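Local coordinates for cell division control protein Cdc48 (Mycobacterium smegmatis, PDB 5E7P) that is a AAA-family ATPase that binds ADP and probably hydrolyses ATP, at residues 145-150 with 176-181; 67-72 with 136-141. All blocks are in the same frame, centred on the assembly; numbering follows the deposited sequence.

Contact 1. Residues 145-150 with 176-181; sequences VSLLPR and ELLTVT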
ATOM      1  N   VAL A 145      12.491 -19.507  -5.869  1.00 57.20           N
ATOM      2  CA  VAL A 145      12.599 -18.483  -4.837  1.00 58.04           C
ATOM      3  C   VAL A 145      13.326 -19.003  -3.606  1.00 60.03           C
ATOM      4  O   VAL A 145      13.278 -20.195  -3.297  1.00 60.94           O
ATOM      5  CB  VAL A 145      11.219 -17.941  -4.413  1.00 57.21           C
ATOM      6  CG1 VAL A 145      10.627 -17.081  -5.513  1.00 56.70           C
ATOM      7  CG2 VAL A 145      10.283 -19.086  -4.056  1.00 58.21           C
ATOM      8  N   SER A 146      14.001 -18.099  -2.908  1.00 61.34           N
ATOM      9  CA  SER A 146      14.701 -18.444  -1.681  1.00 64.58           C
ATOM     10  C   SER A 146      14.074 -17.717  -0.500  1.00 63.67           C
ATOM     11  O   SER A 146      13.851 -16.509  -0.554  1.00 62.70           O
ATOM     12  CB  SER A 146      16.178 -18.075  -1.798  1.00 66.77           C
ATOM     13  OG  SER A 146      16.322 -16.723  -2.195  1.00 65.94           O
ATOM     14  N   LEU A 147      13.782 -18.458   0.565  1.00 64.50           N
ATOM     15  CA  LEU A 147      13.207 -17.866   1.767  1.00 64.18           C
ATOM     16  C   LEU A 147      14.254 -17.059   2.522  1.00 62.93           C
ATOM     17  O   LEU A 147      13.937 -16.061   3.166  1.00 62.37           O
ATOM     18  CB  LEU A 147      12.633 -18.948   2.683  1.00 67.23           C
ATOM     19  CG  LEU A 147      11.510 -19.824   2.129  1.00 68.59           C
ATOM     20  CD1 LEU A 147      10.939 -20.713   3.228  1.00 69.56           C
ATOM     21  CD2 LEU A 147      10.422 -18.972   1.500  1.00 66.96           C
ATOM     22  N   LEU A 148      15.504 -17.502   2.438  1.00 63.60           N
ATOM     23  CA  LEU A 148      16.599 -16.859   3.150  1.00 63.22           C
ATOM     24  C   LEU A 148      17.862 -16.900   2.297  1.00 68.07           C
ATOM     25  O   LEU A 148      18.249 -17.961   1.811  1.00 71.26           O
ATOM     26  CB  LEU A 148      16.839 -17.564   4.484  1.00 61.22           C
ATOM     27  CG  LEU A 148      17.380 -16.707   5.628  1.00 58.09           C
ATOM     28  CD1 LEU A 148      16.383 -15.617   5.986  1.00 53.96           C
ATOM     29  CD2 LEU A 148      17.695 -17.572   6.838  1.00 59.84           C
ATOM     30  N   PRO A 149      18.502 -15.738   2.102  1.00 70.10           N
ATOM     31  CA  PRO A 149      19.707 -15.634   1.270  1.00 73.98           C
ATOM     32  C   PRO A 149      20.901 -16.376   1.864  1.00 80.73           C
ATOM     33  O   PRO A 149      21.696 -16.949   1.119  1.00 82.42           O
ATOM     34  CB  PRO A 149      19.991 -14.127   1.250  1.00 72.12           C
ATOM     35  CG  PRO A 149      18.691 -13.482   1.611  1.00 69.96           C
ATOM     36  CD  PRO A 149      18.046 -14.422   2.577  1.00 69.46           C
ATOM     37  N   ARG A 150      21.023 -16.364   3.187  1.00 85.41           N
ATOM     38  CA  ARG A 150      22.155 -16.999   3.856  1.00 91.77           C
ATOM     39  C   ARG A 150      21.703 -17.959   4.952  1.00 96.70           C
ATOM     40  O   ARG A 150      20.571 -18.440   4.940  1.00 96.17           O
ATOM     41  CB  ARG A 150      23.092 -15.938   4.440  1.00 92.38           C
ATOM     42  N   GLU A 176      16.067 -22.736   2.193  1.00 91.59           N
ATOM     43  CA  GLU A 176      15.822 -23.765   1.190  1.00 93.78           C
ATOM     44  C   GLU A 176      15.167 -23.174  -0.054  1.00 87.07           C
ATOM     45  O   GLU A 176      14.190 -22.431   0.039  1.00 84.49           O
ATOM     46  CB  GLU A 176      14.952 -24.885   1.761  1.00100.47           C
ATOM     47  CG  GLU A 176      14.660 -25.999   0.768  1.00105.65           C
ATOM     48  CD  GLU A 176      13.765 -27.077   1.345  1.00109.77           C
ATOM     49  OE1 GLU A 176      13.628 -27.134   2.586  1.00111.18           O
ATOM     50  OE2 GLU A 176      13.198 -27.862   0.555  1.00110.81           O
ATOM     51  N   LEU A 177      15.714 -23.510  -1.216  1.00 82.84           N
ATOM     52  CA  LEU A 177      15.185 -23.019  -2.483  1.00 76.42           C
ATOM     53  C   LEU A 177      13.911 -23.761  -2.873  1.00 72.05           C
ATOM     54  O   LEU A 177      13.884 -24.990  -2.923  1.00 74.21           O
ATOM     55  CB  LEU A 177      16.235 -23.136  -3.591  1.00 77.40           C
ATOM     56  CG  LEU A 177      17.155 -21.931  -3.820  1.00 77.63           C
ATOM     57  CD1 LEU A 177      17.879 -21.519  -2.547  1.00 78.99           C
ATOM     58  CD2 LEU A 177      18.154 -22.227  -4.928  1.00 78.61           C
ATOM     59  N   LEU A 178      12.856 -23.001  -3.141  1.00 65.98           N
ATOM     60  CA  LEU A 178      11.572 -23.571  -3.521  1.00 62.73           C
ATOM     61  C   LEU A 178      11.265 -23.225  -4.971  1.00 61.17           C
ATOM     62  O   LEU A 178      11.951 -22.405  -5.579  1.00 62.10           O
ATOM     63  CB  LEU A 178      10.468 -23.019  -2.623  1.00 61.06           C
ATOM     64  CG  LEU A 178      10.725 -23.066  -1.118  1.00 61.86           C
ATOM     65  CD1 LEU A 178       9.653 -22.290  -0.373  1.00 61.02           C
ATOM     66  CD2 LEU A 178      10.789 -24.505  -0.628  1.00 63.75           C
ATOM     67  N   THR A 179      10.235 -23.856  -5.523  1.00 58.55           N
ATOM     68  CA  THR A 179       9.765 -23.515  -6.861  1.00 55.36           C
ATOM     69  C   THR A 179       8.286 -23.157  -6.833  1.00 51.74           C
ATOM     70  O   THR A 179       7.516 -23.725  -6.062  1.00 51.97           O
ATOM     71  CB  THR A 179      10.008 -24.650  -7.881  1.00 57.67           C
ATOM     72  OG1 THR A 179       9.398 -25.859  -7.416  1.00 61.25           O
ATOM     73  CG2 THR A 179      11.499 -24.882  -8.081  1.00 58.17           C
ATOM     74  N   VAL A 180       7.898 -22.205  -7.673  1.00 49.41           N
ATOM     75  CA  VAL A 180       6.512 -21.771  -7.752  1.00 48.70           C
ATOM     76  C   VAL A 180       5.759 -22.615  -8.773  1.00 50.67           C
ATOM     77  O   VAL A 180       6.000 -22.509  -9.976  1.00 52.30           O
ATOM     78  CB  VAL A 180       6.415 -20.286  -8.147  1.00 46.08           C
ATOM     79  CG1 VAL A 180       4.962 -19.837  -8.187  1.00 44.15           C
ATOM     80  CG2 VAL A 180       7.222 -19.428  -7.181  1.00 44.91           C
ATOM     81  N   THR A 181       4.845 -23.453  -8.291  1.00 51.29           N
ATOM     82  CA  THR A 181       4.103 -24.355  -9.166  1.00 53.20           C
ATOM     83  C   THR A 181       2.802 -23.735  -9.665  1.00 51.03           C
ATOM     84  O   THR A 181       2.224 -24.204 -10.646  1.00 52.45           O
ATOM     85  CB  THR A 181       3.781 -25.685  -8.466  1.00 56.82           C
ATOM     86  OG1 THR A 181       2.710 -25.492  -7.534  1.00 57.99           O
ATOM     87  CG2 THR A 181       5.006 -26.205  -7.730  1.00 57.79           C
TER

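Contact 2. Residues 67-72 with 136-141; sequences AAVAGV and GKVMTV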
ATOM      1  N   ALA A  67      10.123 -12.404 -13.406  1.00 40.77           N
ATOM      2  CA  ALA A  67       9.972 -11.027 -12.957  1.00 38.30           C
ATOM      3  C   ALA A  67      10.828 -10.739 -11.729  1.00 39.92           C
ATOM      4  O   ALA A  67      11.069 -11.619 -10.903  1.00 41.18           O
ATOM      5  CB  ALA A  67       8.515 -10.716 -12.680  1.00 36.24           C
ATOM      6  N   ALA A  68      11.291  -9.500 -11.620  1.00 39.58           N
ATOM      7  CA  ALA A  68      12.079  -9.083 -10.471  1.00 39.51           C
ATOM      8  C   ALA A  68      11.800  -7.623 -10.140  1.00 37.42           C
ATOM      9  O   ALA A  68      11.174  -6.911 -10.924  1.00 37.61           O
ATOM     10  CB  ALA A  68      13.561  -9.302 -10.734  1.00 40.31           C
ATOM     11  N   VAL A  69      12.264  -7.187  -8.974  1.00 35.68           N
ATOM     12  CA  VAL A  69      12.091  -5.806  -8.540  1.00 32.56           C
ATOM     13  C   VAL A  69      13.252  -4.948  -9.033  1.00 33.89           C
ATOM     14  O   VAL A  69      14.419  -5.290  -8.827  1.00 36.53           O
ATOM     15  CB  VAL A  69      11.999  -5.710  -7.002  1.00 30.60           C
ATOM     16  CG1 VAL A  69      11.918  -4.253  -6.551  1.00 29.27           C
ATOM     17  CG2 VAL A  69      10.802  -6.501  -6.496  1.00 27.74           C
ATOM     18  N   ALA A  70      12.933  -3.837  -9.687  1.00 32.75           N
ATOM     19  CA  ALA A  70      13.968  -2.951 -10.206  1.00 33.36           C
ATOM     20  C   ALA A  70      14.624  -2.141  -9.095  1.00 35.90           C
ATOM     21  O   ALA A  70      13.983  -1.307  -8.457  1.00 36.20           O
ATOM     22  CB  ALA A  70      13.407  -2.026 -11.275  1.00 30.45           C
ATOM     23  N   GLY A  71      15.905  -2.402  -8.868  1.00 38.18           N
ATOM     24  CA  GLY A  71      16.696  -1.607  -7.949  1.00 37.24           C
ATOM     25  C   GLY A  71      17.717  -0.805  -8.730  1.00 37.90           C
ATOM     26  O   GLY A  71      18.214  -1.266  -9.756  1.00 36.60           O
ATOM     27  N   VAL A  72      18.029   0.398  -8.257  1.00 39.44           N
ATOM     28  CA  VAL A  72      18.978   1.257  -8.954  1.00 42.04           C
ATOM     29  C   VAL A  72      20.398   0.703  -8.863  1.00 45.91           C
ATOM     30  O   VAL A  72      20.882   0.377  -7.777  1.00 47.05           O
ATOM     31  CB  VAL A  72      18.939   2.702  -8.420  1.00 43.53           C
ATOM     32  CG1 VAL A  72      20.036   3.539  -9.062  1.00 46.96           C
ATOM     33  CG2 VAL A  72      17.574   3.323  -8.677  1.00 41.60           C
ATOM     34  N   GLY A 136       5.712  -9.320  -0.025  1.00 36.05           N
ATOM     35  CA  GLY A 136       6.100  -8.241  -0.916  1.00 34.55           C
ATOM     36  C   GLY A 136       6.832  -8.679  -2.172  1.00 36.24           C
ATOM     37  O   GLY A 136       6.931  -7.917  -3.132  1.00 37.90           O
ATOM     38  N   LYS A 137       7.348  -9.904  -2.174  1.00 36.97           N
ATOM     39  CA  LYS A 137       8.134 -10.392  -3.305  1.00 39.75           C
ATOM     40  C   LYS A 137       7.265 -10.827  -4.483  1.00 39.12           C
ATOM     41  O   LYS A 137       6.135 -11.281  -4.298  1.00 38.47           O
ATOM     42  CB  LYS A 137       9.057 -11.532  -2.867  1.00 44.00           C
ATOM     43  CG  LYS A 137      10.080 -11.115  -1.827  1.00 49.51           C
ATOM     44  CD  LYS A 137      11.172 -12.157  -1.660  1.00 55.06           C
ATOM     45  CE  LYS A 137      12.258 -11.658  -0.715  1.00 57.69           C
ATOM     46  NZ  LYS A 137      13.393 -12.616  -0.615  1.00 60.28           N
ATOM     47  N   VAL A 138       7.799 -10.681  -5.694  1.00 38.39           N
ATOM     48  CA  VAL A 138       7.079 -11.063  -6.907  1.00 37.08           C
ATOM     49  C   VAL A 138       7.284 -12.534  -7.262  1.00 39.62           C
ATOM     50  O   VAL A 138       8.380 -13.077  -7.119  1.00 41.66           O
ATOM     51  CB  VAL A 138       7.467 -10.188  -8.118  1.00 34.56           C
ATOM     52  CG1 VAL A 138       6.937  -8.775  -7.949  1.00 33.76           C
ATOM     53  CG2 VAL A 138       8.973 -10.184  -8.314  1.00 34.95           C
ATOM     54  N   MET A 139       6.215 -13.169  -7.727  1.00 39.29           N
ATOM     55  CA  MET A 139       6.242 -14.588  -8.047  1.00 39.93           C
ATOM     56  C   MET A 139       5.784 -14.824  -9.479  1.00 40.19           C
ATOM     57  O   MET A 139       4.928 -14.107  -9.996  1.00 39.40           O
ATOM     58  CB  MET A 139       5.340 -15.367  -7.084  1.00 38.78           C
ATOM     59  CG  MET A 139       5.666 -15.173  -5.612  1.00 36.77           C
ATOM     60  SD  MET A 139       7.235 -15.919  -5.136  1.00 57.69           S
ATOM     61  CE  MET A 139       7.527 -15.115  -3.563  1.00124.75           C
ATOM     62  N   THR A 140       6.369 -15.834 -10.112  1.00 40.14           N
ATOM     63  CA  THR A 140       5.966 -16.266 -11.441  1.00 38.80           C
ATOM     64  C   THR A 140       6.073 -17.783 -11.466  1.00 39.39           C
ATOM     65  O   THR A 140       6.986 -18.348 -10.864  1.00 38.13           O
ATOM     66  CB  THR A 140       6.878 -15.670 -12.535  1.00 38.37           C
ATOM     67  OG1 THR A 140       6.986 -14.253 -12.358  1.00 36.50           O
ATOM     68  CG2 THR A 140       6.317 -15.962 -13.921  1.00 38.12           C
ATOM     69  N   VAL A 141       5.141 -18.445 -12.145  1.00 40.69           N
ATOM     70  CA  VAL A 141       5.143 -19.904 -12.202  1.00 44.17           C
ATOM     71  C   VAL A 141       6.448 -20.428 -12.798  1.00 45.47           C
ATOM     72  O   VAL A 141       6.880 -19.975 -13.858  1.00 43.60           O
ATOM     73  CB  VAL A 141       3.942 -20.448 -13.002  1.00 46.40           C
ATOM     74  CG1 VAL A 141       4.093 -21.944 -13.248  1.00 48.49           C
ATOM     75  CG2 VAL A 141       2.644 -20.152 -12.270  1.00 45.72           C
TER
HETATM   76  O   HOH W   1       9.171 -13.472 -10.776  1.00 42.21           O

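Contact 1. Residues 145-150 with 176-181
L147 and L178 meet because each turns CG anti to its own carbonyl carbon, with chi1 -61° in L147. The backbones form an antiparallel pair of strands at the edge of a four-stranded mixed sheet. Strand 144-146 is one of the two outer strands, and 177-184 lies between it and strand 112-116. L178 carries CD1 anti to CA (chi2 171°), which brings this methyl to the branched end of L147. The two side chains run obliquely to each other, and CD1 of L178 lies 3.9 Å from CD2 of L147. V145 and L178 are a hydrogen-bonded pair. L178 N bonds V145 O at 2.8 Å, and V145 N bonds L178 O at 3.0 Å. V145 and L178 send their side chains to one face of the sheet. CB of S146 meets CD1 of L177 at 3.9 Å. Beyond the pairing, the carboxylate of E176 bonds S118, and L147 O takes a weak bond from W173. On the V145 face, CG2 of V145 reaches CB of L178 at 4.2 Å and CG2 of V180 at 4.4 Å.

Contact 2. Residues 67-72 with 136-141
V138 turns its CB toward A67 and places one methyl, CG2, above the plane of the A67 carbonyl, at its oxygen end. CG2 is 3.6 Å from A67 O and 3.9 Å from A67 C. The same methyl reaches the neighbouring backbone, 3.9 Å from A68 CA. V138 CG2 stands between the backbone N and the carbonyl carbon (chi1 -70° for CG1). A67 also directs its CB to the other strand, and this methyl comes within 4.4 Å of V138 CG2. V69 adds its own CG2 from further along the strand, 4.5 Å from the same V138 methyl.

The two strands run nearly antiparallel, with an angle of 160° between their directions, yet no direct hydrogen bond joins them. They belong to different sheets. Strand 65-72 is part of the six-stranded mixed sheet in the Cdc48 N-terminal domain, a family of the double-psi beta-barrel clan. Strand 138-140 is an outer strand of a small three-stranded sheet.

T140 lies beyond V138 and also turns its CB toward A67. Its OG1 is anti to the carbonyl carbon (chi1 -51°) and meets A67 CB at 3.9 Å. A water links the polar groups at this end. It donates to A67 O at 2.7 Å and accepts from T140 OG1 at 2.8 Å. T140 OG1 has a further weak bond to T188 OG1, and A67 touches T188 as well. The CB of M139 points away from strand 65-72, and its side chain touches V183 and V189. At the far end, the R467 side chain joins both segments: it packs against V69, and its NH2 bonds the carbonyl oxygen of G136.

In the fold
From the N terminus, strand 65-72 comes first. The chain then passes through 63 residues with both helices and strands before 136-141 returns to it and closes contact 2. A short turn leads from strand 138-140 into strand 144-146. The next loop has 25 residues, includes helix 160-169 and an unmodelled part, and is closed by contact 1. The two loops follow in series; neither nests in nor crosses the other. Contact 2 joins the six-stranded sheet to the small three-stranded one, and contact 1 pairs an edge strand of the four-stranded sheet with strand 177-184. The two contacts touch: V145 CG1 lies 3.6 Å from M139 SD, and V180 packs on T140.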